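Local structure of putative diguanylate cyclase (GGDEF) with PAS/PAC domain (Rhodopseudomonas palustris, 3LIF) at residues Asn193-Gln198 against Gly207-Val212. The protein probably makes cyclic di-GMP from two GTP molecules through its GGDEF domain, the piece described here being the extracellular PDC-fold sensor region of this membrane protein. Numbering follows the deposited sequence.
Sequences NMVLFQ and GYYLTV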
ATOM      1  N   ASN A 193     -12.139  13.516  -3.259  1.00 24.83           N
ATOM      2  CA  ASN A 193     -13.305  14.328  -3.074  1.00 24.23           C
ATOM      3  C   ASN A 193     -14.119  13.766  -1.928  1.00 24.34           C
ATOM      4  O   ASN A 193     -14.978  14.438  -1.382  1.00 25.01           O
ATOM      5  CB  ASN A 193     -14.188  14.439  -4.322  1.00 24.71           C
ATOM      6  CG  ASN A 193     -13.529  15.220  -5.431  1.00 23.20           C
ATOM      7  OD1 ASN A 193     -12.466  15.771  -5.249  1.00 23.00           O
ATOM      8  ND2 ASN A 193     -14.163  15.268  -6.574  1.00 18.65           N
HETATM    9  N   MSE A 194     -13.884  12.525  -1.563  1.00 22.73           N
HETATM   10  CA  MSE A 194     -14.586  12.019  -0.392  1.00 21.79           C
HETATM   11  C   MSE A 194     -14.467  12.985   0.840  1.00 21.87           C
HETATM   12  O   MSE A 194     -13.467  13.712   1.063  1.00 20.39           O
HETATM   13  CB  MSE A 194     -14.069  10.605   0.009  1.00 21.52           C
HETATM   14  CG  MSE A 194     -14.626   9.371  -0.749  1.00 17.76           C
HETATM   15 SE   MSE A 194     -13.627   7.904  -0.125  0.50 11.55          SE
HETATM   16  CE  MSE A 194     -13.083   7.612  -1.917  0.50 14.34           C
ATOM     17  N   VAL A 195     -15.493  12.920   1.655  1.00 21.91           N
ATOM     18  CA  VAL A 195     -15.568  13.663   2.853  1.00 23.21           C
ATOM     19  C   VAL A 195     -14.379  13.297   3.726  1.00 24.84           C
ATOM     20  O   VAL A 195     -13.796  14.181   4.422  1.00 26.18           O
ATOM     21  CB  VAL A 195     -16.918  13.316   3.584  1.00 23.65           C
ATOM     22  CG1 VAL A 195     -16.877  13.676   5.026  1.00 20.94           C
ATOM     23  CG2 VAL A 195     -18.073  14.046   2.888  1.00 24.67           C
ATOM     24  N   LEU A 196     -14.057  12.000   3.749  1.00 25.13           N
ATOM     25  CA  LEU A 196     -12.878  11.514   4.458  1.00 25.49           C
ATOM     26  C   LEU A 196     -11.662  12.441   4.266  1.00 25.88           C
ATOM     27  O   LEU A 196     -10.927  12.736   5.230  1.00 25.76           O
ATOM     28  CB  LEU A 196     -12.509  10.165   3.871  1.00 25.07           C
ATOM     29  CG  LEU A 196     -11.921   9.116   4.791  1.00 25.26           C
ATOM     30  CD1 LEU A 196     -11.034   8.198   3.945  1.00 23.84           C
ATOM     31  CD2 LEU A 196     -11.233   9.674   6.092  1.00 21.73           C
ATOM     32  N   PHE A 197     -11.449  12.887   3.018  1.00 25.40           N
ATOM     33  CA  PHE A 197     -10.301  13.719   2.751  1.00 26.39           C
ATOM     34  C   PHE A 197     -10.599  15.213   2.804  1.00 27.71           C
ATOM     35  O   PHE A 197      -9.715  15.995   3.201  1.00 29.12           O
ATOM     36  CB  PHE A 197      -9.573  13.310   1.450  1.00 24.94           C
ATOM     37  CG  PHE A 197      -9.078  11.884   1.465  1.00 21.54           C
ATOM     38  CD1 PHE A 197      -7.850  11.564   2.035  1.00 17.99           C
ATOM     39  CD2 PHE A 197      -9.857  10.850   0.947  1.00 17.05           C
ATOM     40  CE1 PHE A 197      -7.391  10.255   2.067  1.00 15.32           C
ATOM     41  CE2 PHE A 197      -9.405   9.528   0.965  1.00 11.58           C
ATOM     42  CZ  PHE A 197      -8.197   9.224   1.554  1.00 14.44           C
ATOM     43  N   GLN A 198     -11.810  15.624   2.422  1.00 28.24           N
ATOM     44  CA  GLN A 198     -12.165  17.035   2.464  1.00 28.71           C
ATOM     45  C   GLN A 198     -12.322  17.586   3.902  1.00 30.21           C
ATOM     46  O   GLN A 198     -11.866  18.697   4.183  1.00 30.80           O
ATOM     47  CB  GLN A 198     -13.396  17.297   1.649  1.00 28.44           C
ATOM     48  CG  GLN A 198     -13.205  17.046   0.122  1.00 30.34           C
ATOM     49  CD  GLN A 198     -12.129  17.938  -0.488  1.00 34.01           C
ATOM     50  OE1 GLN A 198     -11.227  17.460  -1.121  1.00 32.70           O
ATOM     51  NE2 GLN A 198     -12.251  19.251  -0.317  1.00 38.98           N
ATOM     52  N   GLY A 207     -11.774   9.550  13.740  1.00 34.35           N
ATOM     53  CA  GLY A 207     -12.139   8.310  13.117  1.00 33.39           C
ATOM     54  C   GLY A 207     -13.574   7.730  12.970  1.00 33.40           C
ATOM     55  O   GLY A 207     -13.636   6.568  12.561  1.00 35.15           O
ATOM     56  N   TYR A 208     -14.725   8.404  13.164  1.00 31.47           N
ATOM     57  CA  TYR A 208     -16.021   7.657  12.870  1.00 31.27           C
ATOM     58  C   TYR A 208     -17.294   8.425  12.501  1.00 31.30           C
ATOM     59  O   TYR A 208     -17.666   9.290  13.225  1.00 31.89           O
ATOM     60  CB  TYR A 208     -16.396   6.867  14.096  1.00 31.43           C
ATOM     61  CG  TYR A 208     -17.542   5.887  13.985  1.00 32.00           C
ATOM     62  CD1 TYR A 208     -17.320   4.572  13.558  1.00 33.22           C
ATOM     63  CD2 TYR A 208     -18.839   6.243  14.399  1.00 33.20           C
ATOM     64  CE1 TYR A 208     -18.374   3.632  13.493  1.00 34.73           C
ATOM     65  CE2 TYR A 208     -19.914   5.325  14.339  1.00 35.27           C
ATOM     66  CZ  TYR A 208     -19.668   4.013  13.890  1.00 36.98           C
ATOM     67  OH  TYR A 208     -20.692   3.102  13.825  1.00 35.43           O
ATOM     68  N   TYR A 209     -18.019   8.092  11.439  1.00 31.04           N
ATOM     69  CA  TYR A 209     -19.143   8.965  11.045  1.00 30.85           C
ATOM     70  C   TYR A 209     -20.053   8.406   9.969  1.00 31.50           C
ATOM     71  O   TYR A 209     -19.799   7.352   9.410  1.00 33.38           O
ATOM     72  CB  TYR A 209     -18.650  10.342  10.581  1.00 30.91           C
ATOM     73  CG  TYR A 209     -17.763  10.292   9.365  1.00 31.16           C
ATOM     74  CD1 TYR A 209     -18.298  10.338   8.098  1.00 29.68           C
ATOM     75  CD2 TYR A 209     -16.384  10.170   9.491  1.00 29.19           C
ATOM     76  CE1 TYR A 209     -17.480  10.258   6.992  1.00 30.08           C
ATOM     77  CE2 TYR A 209     -15.568  10.087   8.384  1.00 29.06           C
ATOM     78  CZ  TYR A 209     -16.107  10.137   7.141  1.00 28.35           C
ATOM     79  OH  TYR A 209     -15.284  10.046   6.018  1.00 29.13           O
ATOM     80  N   LEU A 210     -21.111   9.103   9.628  1.00 31.35           N
ATOM     81  CA  LEU A 210     -22.054   8.477   8.723  1.00 31.63           C
ATOM     82  C   LEU A 210     -21.850   8.998   7.333  1.00 30.93           C
ATOM     83  O   LEU A 210     -21.644  10.156   7.177  1.00 31.65           O
ATOM     84  CB  LEU A 210     -23.479   8.747   9.178  1.00 31.73           C
ATOM     85  CG  LEU A 210     -24.501   8.104   8.233  1.00 33.83           C
ATOM     86  CD1 LEU A 210     -25.125   6.821   8.792  1.00 31.63           C
ATOM     87  CD2 LEU A 210     -25.584   9.147   7.858  1.00 35.73           C
ATOM     88  N   THR A 211     -21.910   8.175   6.302  1.00 31.15           N
ATOM     89  CA  THR A 211     -21.522   8.678   4.985  1.00 30.77           C
ATOM     90  C   THR A 211     -22.066   7.794   3.867  1.00 31.41           C
ATOM     91  O   THR A 211     -22.734   6.798   4.109  1.00 32.58           O
ATOM     92  CB  THR A 211     -19.980   8.770   4.896  1.00 30.58           C
ATOM     93  OG1 THR A 211     -19.631   9.526   3.760  1.00 31.71           O
ATOM     94  CG2 THR A 211     -19.369   7.419   4.735  1.00 29.92           C
ATOM     95  N   VAL A 212     -21.826   8.155   2.622  1.00 31.77           N
ATOM     96  CA  VAL A 212     -22.359   7.353   1.540  1.00 30.78           C
ATOM     97  C   VAL A 212     -21.186   6.638   0.850  1.00 31.35           C
ATOM     98  O   VAL A 212     -20.198   7.248   0.514  1.00 31.94           O
ATOM     99  CB  VAL A 212     -23.129   8.216   0.477  1.00 30.96           C
ATOM    100  CG1 VAL A 212     -23.596   7.336  -0.670  1.00 31.25           C
ATOM    101  CG2 VAL A 212     -24.300   8.962   1.058  1.00 26.36           C
TER
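Tyr209 of the outermost strand 206-212 meets Val195 and Leu196 in the first turn of helix 195-203, while the backbones stay well apart, the nearest CA pair, Val195 and Thr211, being 8.1 Å from each other. The setting is the second five-stranded antiparallel sheet of this PDC (Cache) sensor domain, with strand order 2-1-5-4-3, and a two-residue link joins the helix to the edge strand it packs on. Tyr209 points from the strand toward the helix, its CG lying between the backbone N and the carbonyl carbon (chi1 62°), which carries the phenol OH to the start of Leu196, beside its N and CA. On its way it passes Val195, which also points toward the strand; the two side chains run antiparallel past each other, and Val195 CG1 lies 4.0 Å from Tyr209 CE1, meeting the ring obliquely. With chi1 at 161°, CG1 is the branch set anti to the backbone N of Val195, and it is this methyl that meets the tyrosine. Leu196 is crossed at about a right angle, its CB 3.5 Å from Tyr209 OH and its CG slightly farther off. Beyond the two segments, Leu196 and Tyr209 both touch Tyr224 of the neighbouring strand 219-226, and Tyr209 also touches Ala200 farther along the helix. Backbone hydrogen bonds of Tyr209 with Leu222 and of Thr211 with Lys220 hold the edge strand to the sheet. Selenomethionine Met194 takes the N-cap position, and its carbonyl O accepts from both Phe197 N and Gln198 N, closing the first turn of the helix, which presents Val195 and Leu196 to the tyrosine. No hydrogen bond joins the two segments: Tyr209 OH lies 3.2 Å from Leu196 N, but at a poor angle, and equally near Leu196 CA.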